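Local coordinates for ThiJ/pfpI family protein (Bacillus anthracis, PDB 3EFE) that is of unknown specific function but belongs to the DJ-1/PfpI family, whose members include proteins described as chaperones, proteases and glyoxalase-like enzymes, at residues M16-Y21 / G57-K62; G22-E27 / E175-I180; T106-I111 / D116-M121. All coordinates share one frame; numbering follows the deposited sequence.

Interaction 1. Residues M16-Y21 / G57-K62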
loop_
_atom_site.group_PDB
_atom_site.type_symbol
_atom_site.label_atom_id
_atom_site.label_comp_id
_atom_site.label_asym_id
_atom_site.label_seq_id
_atom_site.Cartn_x
_atom_site.Cartn_y
_atom_site.Cartn_z
ATOM N N MET D 16 -9.980 -3.811 -5.540
ATOM C CA MET D 16 -9.224 -2.535 -5.374
ATOM C C MET D 16 -7.749 -2.839 -5.200
ATOM O O MET D 16 -7.341 -3.804 -4.534
ATOM C CB MET D 16 -9.786 -1.638 -4.281
ATOM C CG MET D 16 -9.930 -2.223 -2.844
ATOM S SD MET D 16 -10.686 -1.153 -1.666
ATOM C CE MET D 16 -9.983 0.200 -2.085
ATOM N N SER D 17 -6.956 -2.056 -5.893
ATOM C CA SER D 17 -5.479 -2.167 -5.892
ATOM C C SER D 17 -4.814 -1.613 -4.597
ATOM O O SER D 17 -4.778 -0.427 -4.420
ATOM C CB SER D 17 -4.978 -1.411 -7.115
ATOM O OG SER D 17 -5.512 -2.006 -8.306
ATOM N N ASP D 18 -4.260 -2.498 -3.770
ATOM C CA ASP D 18 -3.754 -2.217 -2.422
ATOM C C ASP D 18 -2.617 -1.226 -2.345
ATOM O O ASP D 18 -2.525 -0.442 -1.378
ATOM C CB ASP D 18 -3.239 -3.507 -1.747
ATOM C CG ASP D 18 -4.322 -4.616 -1.678
ATOM O OD1 ASP D 18 -4.754 -5.008 -0.585
ATOM O OD2 ASP D 18 -4.731 -5.074 -2.735
ATOM N N TRP D 19 -1.762 -1.236 -3.357
ATOM C CA TRP D 19 -0.568 -0.434 -3.289
ATOM C C TRP D 19 -0.917 1.016 -3.550
ATOM O O TRP D 19 -0.118 1.878 -3.283
ATOM C CB TRP D 19 0.509 -0.958 -4.213
ATOM C CG TRP D 19 0.247 -0.707 -5.583
ATOM C CD1 TRP D 19 0.642 0.372 -6.292
ATOM C CD2 TRP D 19 -0.517 -1.516 -6.461
ATOM N NE1 TRP D 19 0.197 0.290 -7.520
ATOM C CE2 TRP D 19 -0.546 -0.851 -7.672
ATOM C CE3 TRP D 19 -1.248 -2.714 -6.307
ATOM C CZ2 TRP D 19 -1.218 -1.345 -8.785
ATOM C CZ3 TRP D 19 -1.882 -3.224 -7.394
ATOM C CH2 TRP D 19 -1.890 -2.528 -8.626
ATOM N N GLU D 20 -2.144 1.290 -4.004
ATOM C CA GLU D 20 -2.433 2.599 -4.619
ATOM C C GLU D 20 -2.907 3.615 -3.548
ATOM O O GLU D 20 -2.661 4.819 -3.676
ATOM C CB GLU D 20 -3.387 2.463 -5.790
ATOM C CG GLU D 20 -2.681 1.915 -6.995
ATOM C CD GLU D 20 -3.517 1.695 -8.149
ATOM O OE1 GLU D 20 -4.735 2.015 -8.105
ATOM O OE2 GLU D 20 -2.927 1.220 -9.164
ATOM N N TYR D 21 -3.503 3.121 -2.481
ATOM C CA TYR D 21 -4.094 3.978 -1.405
ATOM C C TYR D 21 -3.397 3.854 -0.076
ATOM O O TYR D 21 -3.687 4.636 0.775
ATOM C CB TYR D 21 -5.635 3.791 -1.214
ATOM C CG TYR D 21 -5.954 2.385 -0.990
ATOM C CD1 TYR D 21 -5.724 1.792 0.247
ATOM C CD2 TYR D 21 -6.334 1.553 -2.067
ATOM C CE1 TYR D 21 -5.918 0.439 0.412
ATOM C CE2 TYR D 21 -6.540 0.230 -1.873
ATOM C CZ TYR D 21 -6.354 -0.315 -0.657
ATOM O OH TYR D 21 -6.544 -1.628 -0.478
ATOM N N GLY D 57 -5.123 -7.771 -3.483
ATOM C CA GLY D 57 -4.220 -8.490 -2.660
ATOM C C GLY D 57 -4.907 -9.549 -1.807
ATOM O O GLY D 57 -4.255 -10.346 -1.161
ATOM N N GLY D 58 -6.229 -9.606 -1.813
ATOM C CA GLY D 58 -6.942 -10.709 -1.163
ATOM C C GLY D 58 -7.443 -10.377 0.205
ATOM O O GLY D 58 -7.839 -11.254 0.931
ATOM N N LEU D 59 -7.426 -9.097 0.595
ATOM C CA LEU D 59 -7.851 -8.729 1.929
ATOM C C LEU D 59 -9.359 -8.581 1.964
ATOM O O LEU D 59 -9.882 -7.850 1.192
ATOM C CB LEU D 59 -7.182 -7.443 2.328
ATOM C CG LEU D 59 -5.654 -7.313 2.321
ATOM C CD1 LEU D 59 -5.402 -5.820 2.686
ATOM C CD2 LEU D 59 -4.973 -8.327 3.299
ATOM N N ARG D 60 -10.060 -9.279 2.858
ATOM C CA ARG D 60 -11.527 -9.138 2.969
ATOM C C ARG D 60 -11.905 -8.009 3.921
ATOM O O ARG D 60 -11.648 -8.076 5.097
ATOM C CB ARG D 60 -12.198 -10.425 3.417
ATOM C CG ARG D 60 -11.649 -11.724 2.777
ATOM C CD ARG D 60 -12.515 -12.387 1.678
ATOM N NE ARG D 60 -13.944 -12.001 1.710
ATOM C CZ ARG D 60 -14.805 -12.127 2.734
ATOM N NH1 ARG D 60 -16.067 -11.711 2.555
ATOM N NH2 ARG D 60 -14.438 -12.616 3.930
ATOM N N ILE D 61 -12.538 -6.977 3.391
ATOM C CA ILE D 61 -12.791 -5.778 4.138
ATOM C C ILE D 61 -14.286 -5.515 4.294
ATOM O O ILE D 61 -15.046 -5.647 3.356
ATOM C CB ILE D 61 -12.081 -4.559 3.417
ATOM C CG1 ILE D 61 -10.557 -4.775 3.463
ATOM C CG2 ILE D 61 -12.554 -3.190 3.980
ATOM C CD1 ILE D 61 -9.748 -3.824 2.516
ATOM N N LYS D 62 -14.672 -5.039 5.453
ATOM C CA LYS D 62 -16.052 -4.748 5.777
ATOM C C LYS D 62 -16.229 -3.275 5.613
ATOM O O LYS D 62 -15.604 -2.503 6.364
ATOM C CB LYS D 62 -16.339 -5.167 7.238
ATOM C CG LYS D 62 -17.798 -5.023 7.742
ATOM C CD LYS D 62 -18.841 -5.710 6.769
ATOM C CE LYS D 62 -20.348 -5.633 7.270
ATOM N NZ LYS D 62 -20.443 -5.491 8.767
#

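Interaction 2. Residues G22-E27 / E175-I180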
loop_
_atom_site.group_PDB
_atom_site.type_symbol
_atom_site.label_atom_id
_atom_site.label_comp_id
_atom_site.label_asym_id
_atom_site.label_seq_id
_atom_site.Cartn_x
_atom_site.Cartn_y
_atom_site.Cartn_z
ATOM N N GLY D 22 -2.421 2.964 0.069
ATOM C CA GLY D 22 -1.859 2.614 1.369
ATOM C C GLY D 22 -1.144 3.706 2.161
ATOM O O GLY D 22 -1.363 3.850 3.337
ATOM N N TYR D 23 -0.233 4.402 1.496
ATOM C CA TYR D 23 0.411 5.614 1.977
ATOM C C TYR D 23 -0.596 6.682 2.391
ATOM O O TYR D 23 -0.528 7.249 3.509
ATOM C CB TYR D 23 1.275 6.196 0.865
ATOM C CG TYR D 23 2.579 5.444 0.458
ATOM C CD1 TYR D 23 3.600 5.256 1.363
ATOM C CD2 TYR D 23 2.778 4.997 -0.856
ATOM C CE1 TYR D 23 4.752 4.657 1.007
ATOM C CE2 TYR D 23 3.951 4.335 -1.233
ATOM C CZ TYR D 23 4.932 4.188 -0.291
ATOM O OH TYR D 23 6.116 3.570 -0.594
ATOM N N LEU D 24 -1.520 6.990 1.493
ATOM C CA LEU D 24 -2.436 8.083 1.762
ATOM C C LEU D 24 -3.300 7.819 2.979
ATOM O O LEU D 24 -3.356 8.614 3.892
ATOM C CB LEU D 24 -3.306 8.373 0.519
ATOM C CG LEU D 24 -4.239 9.584 0.567
ATOM C CD1 LEU D 24 -3.488 10.927 1.099
ATOM C CD2 LEU D 24 -4.888 9.782 -0.783
ATOM N N ILE D 25 -3.976 6.684 2.994
ATOM C CA ILE D 25 -4.907 6.397 4.067
ATOM C C ILE D 25 -4.266 6.217 5.488
ATOM O O ILE D 25 -4.857 6.569 6.515
ATOM C CB ILE D 25 -5.907 5.244 3.676
ATOM C CG1 ILE D 25 -5.208 3.896 3.523
ATOM C CG2 ILE D 25 -6.747 5.693 2.539
ATOM C CD1 ILE D 25 -6.132 2.693 3.780
ATOM N N ALA D 26 -3.046 5.672 5.507
ATOM C CA ALA D 26 -2.293 5.456 6.723
ATOM C C ALA D 26 -1.869 6.776 7.322
ATOM O O ALA D 26 -1.859 6.993 8.533
ATOM C CB ALA D 26 -1.088 4.549 6.392
ATOM N N GLU D 27 -1.484 7.713 6.504
ATOM C CA GLU D 27 -1.012 9.006 7.034
ATOM C C GLU D 27 -2.180 9.868 7.562
ATOM O O GLU D 27 -2.058 10.577 8.561
ATOM C CB GLU D 27 -0.260 9.766 5.938
ATOM C CG GLU D 27 1.068 9.179 5.554
ATOM C CD GLU D 27 2.027 8.981 6.721
ATOM O OE1 GLU D 27 1.746 9.453 7.844
ATOM O OE2 GLU D 27 3.084 8.362 6.509
ATOM N N GLU D 175 0.231 14.776 -3.282
ATOM C CA GLU D 175 -0.663 15.783 -3.837
ATOM C C GLU D 175 -1.949 15.872 -3.059
ATOM O O GLU D 175 -2.431 16.964 -2.860
ATOM C CB GLU D 175 -1.006 15.479 -5.361
ATOM C CG GLU D 175 0.181 15.574 -6.382
ATOM C CD GLU D 175 0.747 16.974 -6.512
ATOM O OE1 GLU D 175 0.134 17.922 -5.953
ATOM O OE2 GLU D 175 1.833 17.122 -7.139
ATOM N N VAL D 176 -2.530 14.754 -2.624
ATOM C CA VAL D 176 -3.760 14.824 -1.814
ATOM C C VAL D 176 -3.470 15.514 -0.514
ATOM O O VAL D 176 -4.210 16.411 -0.098
ATOM C CB VAL D 176 -4.398 13.441 -1.527
ATOM C CG1 VAL D 176 -5.630 13.570 -0.614
ATOM C CG2 VAL D 176 -4.782 12.824 -2.795
ATOM N N LEU D 177 -2.350 15.138 0.087
ATOM C CA LEU D 177 -1.959 15.607 1.423
ATOM C C LEU D 177 -1.793 17.123 1.425
ATOM O O LEU D 177 -2.230 17.792 2.347
ATOM C CB LEU D 177 -0.673 14.906 1.878
ATOM C CG LEU D 177 -0.688 13.733 2.897
ATOM C CD1 LEU D 177 -2.048 13.225 3.401
ATOM C CD2 LEU D 177 0.210 12.605 2.486
ATOM N N LYS D 178 -1.152 17.618 0.367
ATOM C CA LYS D 178 -0.943 19.004 0.093
ATOM C C LYS D 178 -2.246 19.723 -0.201
ATOM O O LYS D 178 -2.477 20.739 0.344
ATOM C CB LYS D 178 -0.036 19.119 -1.102
ATOM C CG LYS D 178 0.473 20.502 -1.428
ATOM C CD LYS D 178 1.580 20.240 -2.461
ATOM C CE LYS D 178 2.258 21.482 -2.962
ATOM N NZ LYS D 178 1.321 22.268 -3.896
ATOM N N LYS D 179 -3.107 19.184 -1.044
ATOM C CA LYS D 179 -4.387 19.848 -1.327
ATOM C C LYS D 179 -5.144 20.099 -0.039
ATOM O O LYS D 179 -5.610 21.171 0.145
ATOM C CB LYS D 179 -5.255 19.017 -2.332
ATOM C CG LYS D 179 -6.623 19.620 -2.774
ATOM C CD LYS D 179 -6.482 20.911 -3.632
ATOM C CE LYS D 179 -7.575 22.068 -3.275
ATOM N NZ LYS D 179 -7.441 23.467 -4.037
ATOM N N ILE D 180 -5.289 19.101 0.844
ATOM C CA ILE D 180 -6.075 19.260 2.086
ATOM C C ILE D 180 -5.367 19.945 3.275
ATOM O O ILE D 180 -5.971 20.152 4.359
ATOM C CB ILE D 180 -6.723 17.916 2.524
ATOM C CG1 ILE D 180 -5.699 16.906 3.084
ATOM C CG2 ILE D 180 -7.511 17.265 1.319
ATOM C CD1 ILE D 180 -6.357 15.807 3.826
#

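Interaction 3. Residues T106-I111 / D116-M121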
loop_
_atom_site.group_PDB
_atom_site.type_symbol
_atom_site.label_atom_id
_atom_site.label_comp_id
_atom_site.label_asym_id
_atom_site.label_seq_id
_atom_site.Cartn_x
_atom_site.Cartn_y
_atom_site.Cartn_z
ATOM N N THR D 106 -16.232 18.919 -3.020
ATOM C CA THR D 106 -15.541 17.832 -2.335
ATOM C C THR D 106 -14.279 17.488 -3.130
ATOM O O THR D 106 -14.321 17.469 -4.363
ATOM C CB THR D 106 -16.426 16.626 -2.086
ATOM O OG1 THR D 106 -15.996 15.577 -2.884
ATOM C CG2 THR D 106 -17.850 16.889 -2.346
ATOM N N ILE D 107 -13.133 17.356 -2.434
ATOM C CA ILE D 107 -11.842 16.994 -3.062
ATOM C C ILE D 107 -11.975 15.518 -3.494
ATOM O O ILE D 107 -12.257 14.653 -2.666
ATOM C CB ILE D 107 -10.639 17.108 -2.084
ATOM C CG1 ILE D 107 -10.626 18.463 -1.347
ATOM C CG2 ILE D 107 -9.278 16.762 -2.760
ATOM C CD1 ILE D 107 -10.670 19.658 -2.203
ATOM N N VAL D 108 -11.851 15.250 -4.789
ATOM C CA VAL D 108 -11.855 13.856 -5.264
ATOM C C VAL D 108 -10.487 13.467 -5.799
ATOM O O VAL D 108 -9.874 14.184 -6.575
ATOM C CB VAL D 108 -13.097 13.425 -6.192
ATOM C CG1 VAL D 108 -14.023 14.563 -6.445
ATOM C CG2 VAL D 108 -12.649 12.614 -7.434
ATOM N N ALA D 109 -9.997 12.348 -5.286
ATOM C CA ALA D 109 -8.651 11.853 -5.550
ATOM C C ALA D 109 -8.845 10.488 -6.195
ATOM O O ALA D 109 -9.341 9.580 -5.494
ATOM C CB ALA D 109 -7.872 11.714 -4.238
ATOM N N ALA D 110 -8.504 10.386 -7.506
ATOM C CA ALA D 110 -8.661 9.173 -8.367
ATOM C C ALA D 110 -7.313 8.683 -8.827
ATOM O O ALA D 110 -6.493 9.446 -9.275
ATOM C CB ALA D 110 -9.482 9.483 -9.608
ATOM N N ILE D 111 -7.062 7.404 -8.735
ATOM C CA ILE D 111 -5.748 6.868 -9.110
ATOM C C ILE D 111 -6.074 5.713 -10.065
ATOM O O ILE D 111 -7.049 4.994 -9.891
ATOM C CB ILE D 111 -4.861 6.460 -7.888
ATOM C CG1 ILE D 111 -3.501 5.987 -8.353
ATOM C CG2 ILE D 111 -5.576 5.373 -6.912
ATOM C CD1 ILE D 111 -2.432 6.134 -7.363
ATOM N N ASP D 116 -9.792 6.702 -15.519
ATOM C CA ASP D 116 -10.623 6.310 -16.643
ATOM C C ASP D 116 -12.136 6.263 -16.341
ATOM O O ASP D 116 -12.924 6.679 -17.196
ATOM C CB ASP D 116 -10.110 4.993 -17.231
ATOM C CG ASP D 116 -8.776 5.177 -17.958
ATOM O OD1 ASP D 116 -8.430 6.364 -18.199
ATOM O OD2 ASP D 116 -8.091 4.189 -18.326
ATOM N N ALA D 117 -12.567 5.854 -15.145
ATOM C CA ALA D 117 -14.026 5.980 -14.813
ATOM C C ALA D 117 -14.528 7.428 -14.983
ATOM O O ALA D 117 -15.591 7.687 -15.593
ATOM C CB ALA D 117 -14.308 5.517 -13.445
ATOM N N LEU D 118 -13.731 8.355 -14.470
ATOM C CA LEU D 118 -14.017 9.756 -14.489
ATOM C C LEU D 118 -13.906 10.342 -15.879
ATOM O O LEU D 118 -14.724 11.161 -16.280
ATOM C CB LEU D 118 -13.025 10.513 -13.574
ATOM C CG LEU D 118 -13.358 10.807 -12.107
ATOM C CD1 LEU D 118 -14.056 9.693 -11.414
ATOM C CD2 LEU D 118 -12.102 11.141 -11.371
ATOM N N ALA D 119 -12.827 10.015 -16.572
ATOM C CA ALA D 119 -12.663 10.410 -17.976
ATOM C C ALA D 119 -13.895 10.035 -18.815
ATOM O O ALA D 119 -14.420 10.844 -19.581
ATOM C CB ALA D 119 -11.409 9.780 -18.551
ATOM N N ASN D 120 -14.408 8.831 -18.644
ATOM C CA ASN D 120 -15.621 8.468 -19.374
ATOM C C ASN D 120 -16.956 9.088 -18.952
ATOM O O ASN D 120 -17.976 8.833 -19.593
ATOM C CB ASN D 120 -15.797 6.959 -19.421
ATOM C CG ASN D 120 -16.569 6.496 -20.711
ATOM O OD1 ASN D 120 -17.438 5.630 -20.648
ATOM N ND2 ASN D 120 -16.203 7.061 -21.859
ATOM N N MET D 121 -16.979 9.896 -17.901
ATOM C CA MET D 121 -18.238 10.554 -17.461
ATOM C C MET D 121 -18.249 12.044 -17.856
ATOM O O MET D 121 -19.230 12.776 -17.621
ATOM C CB MET D 121 -18.460 10.352 -15.963
ATOM C CG MET D 121 -18.684 8.954 -15.614
ATOM S SD MET D 121 -20.398 8.478 -15.634
ATOM C CE MET D 121 -20.088 6.797 -16.044
#

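Interaction 1. Residues M16-Y21 / G57-K62
The carboxylate of Asp-18 reaches over to the turn at 57-59, with one oxygen at the backbone of Gly-57 and the other against the methyl CD1 of Leu-59. In this DJ-1/PfpI α/β fold, the loop after strand 8-11 and the start of helix 18-30 meet the small β-hairpin of strands 53-54 and 60-61. Asp-18 OD2 accepts a hydrogen bond from Gly-57 N at 2.8 Å. The bond is bent, with an N-H...O angle of 142°. The donor lies on the syn side of OD2, 34° out of the carboxylate plane. Gly-57 has no side chain, which leaves room for so close an approach. CG of Asp-18 is anti to its carbonyl carbon (chi1 -57°), and this carries the carboxylate toward the turn. The buried OD1 is bonded to the hydroxyl of Thr-55, which also accepts a hydrogen bond from Leu-59 N. Both carboxylate oxygens are thus bonded to the hairpin. Backbone bonding of Met-16 with Met-56 adds a second tie. The second subunit packs close by, with Ile-25 of that subunit on Asp-18 and Leu-10 of that subunit on Leu-59. Within the contact, Leu-59 CD1 comes to 3.4 Å from Asp-18 OD1.

Interaction 2. Residues G22-E27 / E175-I180
Glu-27 OE2 is gripped by two groups, a salt bridge from Arg-32 NH2 and a weak hydrogen bond from Trp-191 NE1. The carboxylate turns away from helix 169-179 to these partners. What Glu-27 offers across the contact is its aliphatic root: CB lies 4.5 Å from Leu-177 CD2. The rest of the meeting is apolar and centres on Leu-24. Its CG stands anti to the backbone N (chi1 -174°), which sends both methyls toward Val-176 and Leu-177. Leu-24 CD2 meets Val-176 CG2 at 3.6 Å, and the two side chains cross at about a right angle. Leu-24 CD1 meets Leu-177 CD1, also at 3.6 Å; here the side chains run past each other in opposite senses. Leu-24 CD1 also lies 3.7 Å from Val-176 CB and Leu-24 CD2 3.8 Å from the same atom, so the fork of Leu-24 straddles the valine branch point. Helices 18-30 and 169-179 lie on one face of the central sheet of this three-layer α/β/α sandwich. The axes of the two short segments approach to 10.6 Å, with 36° between their N-to-C directions. Leu-24 also rests on Ile-79 and Val-176 on Leu-77, both of strand 77-80. No hydrogen bond joins the two segments, so the fit rests on the shapes of buried methyl groups, while the one charged group involved finds its polar partners elsewhere.

Interaction 3. Residues T106-I111 / D116-M121
Leu-118 faces Ala-110 and Val-108 through a single methyl, CD2. That methyl sits 3.6 Å from Ala-110 CB, and Leu-118 accounts for about half of the buried surface. The same CD2 is 4.2 Å from Val-108 CG2, a looser touch. Both strand residues point their CB toward the helix, being two apart on strand 107-111, so they offer one face to the leucine. Ala-110 has only its CB to give; the CA atoms of Ala-110 and Leu-118, the nearest across the contact, are 8.2 Å apart. The strand, the tight turn after it and helix 113-119 form a strand-turn-helix unit consistent with the nucleophile elbow of DJ-1/PfpI relatives. Leu-118 packs helix 113-119 against the strand that precedes it. Leu-80 of the neighbouring strand 77-80 touches both Leu-118 and Val-108, and Leu-102 of helix 92-104 packs on Val-108. Ala-109 turns its CB away from helix 113-119, to the other face of the sheet, where it meets Phe-172 and Val-176 of helix 169-179.

The chain passes strand 8-11 and enters helix 18-30, whose start and middle serve interactions 1 and 2. Interaction 1 closes first, at 57-62, the turn and second strand of the hairpin. Interaction 2 closes much later, at the end of helix 169-179, so the two cross along the chain. Interaction 3 follows interaction 1 in series, a short local closure of strand 107-111 on the next helix, and nests inside the long loop of interaction 2. Ile-111 packs on Glu-20, and Ala-109 on Val-176. Interaction 1 joins the hairpin to helix 18-30, interaction 2 pairs two helices on one sheet face, and interaction 3 packs a helix on the other. Interactions 1 and 2 border the second subunit.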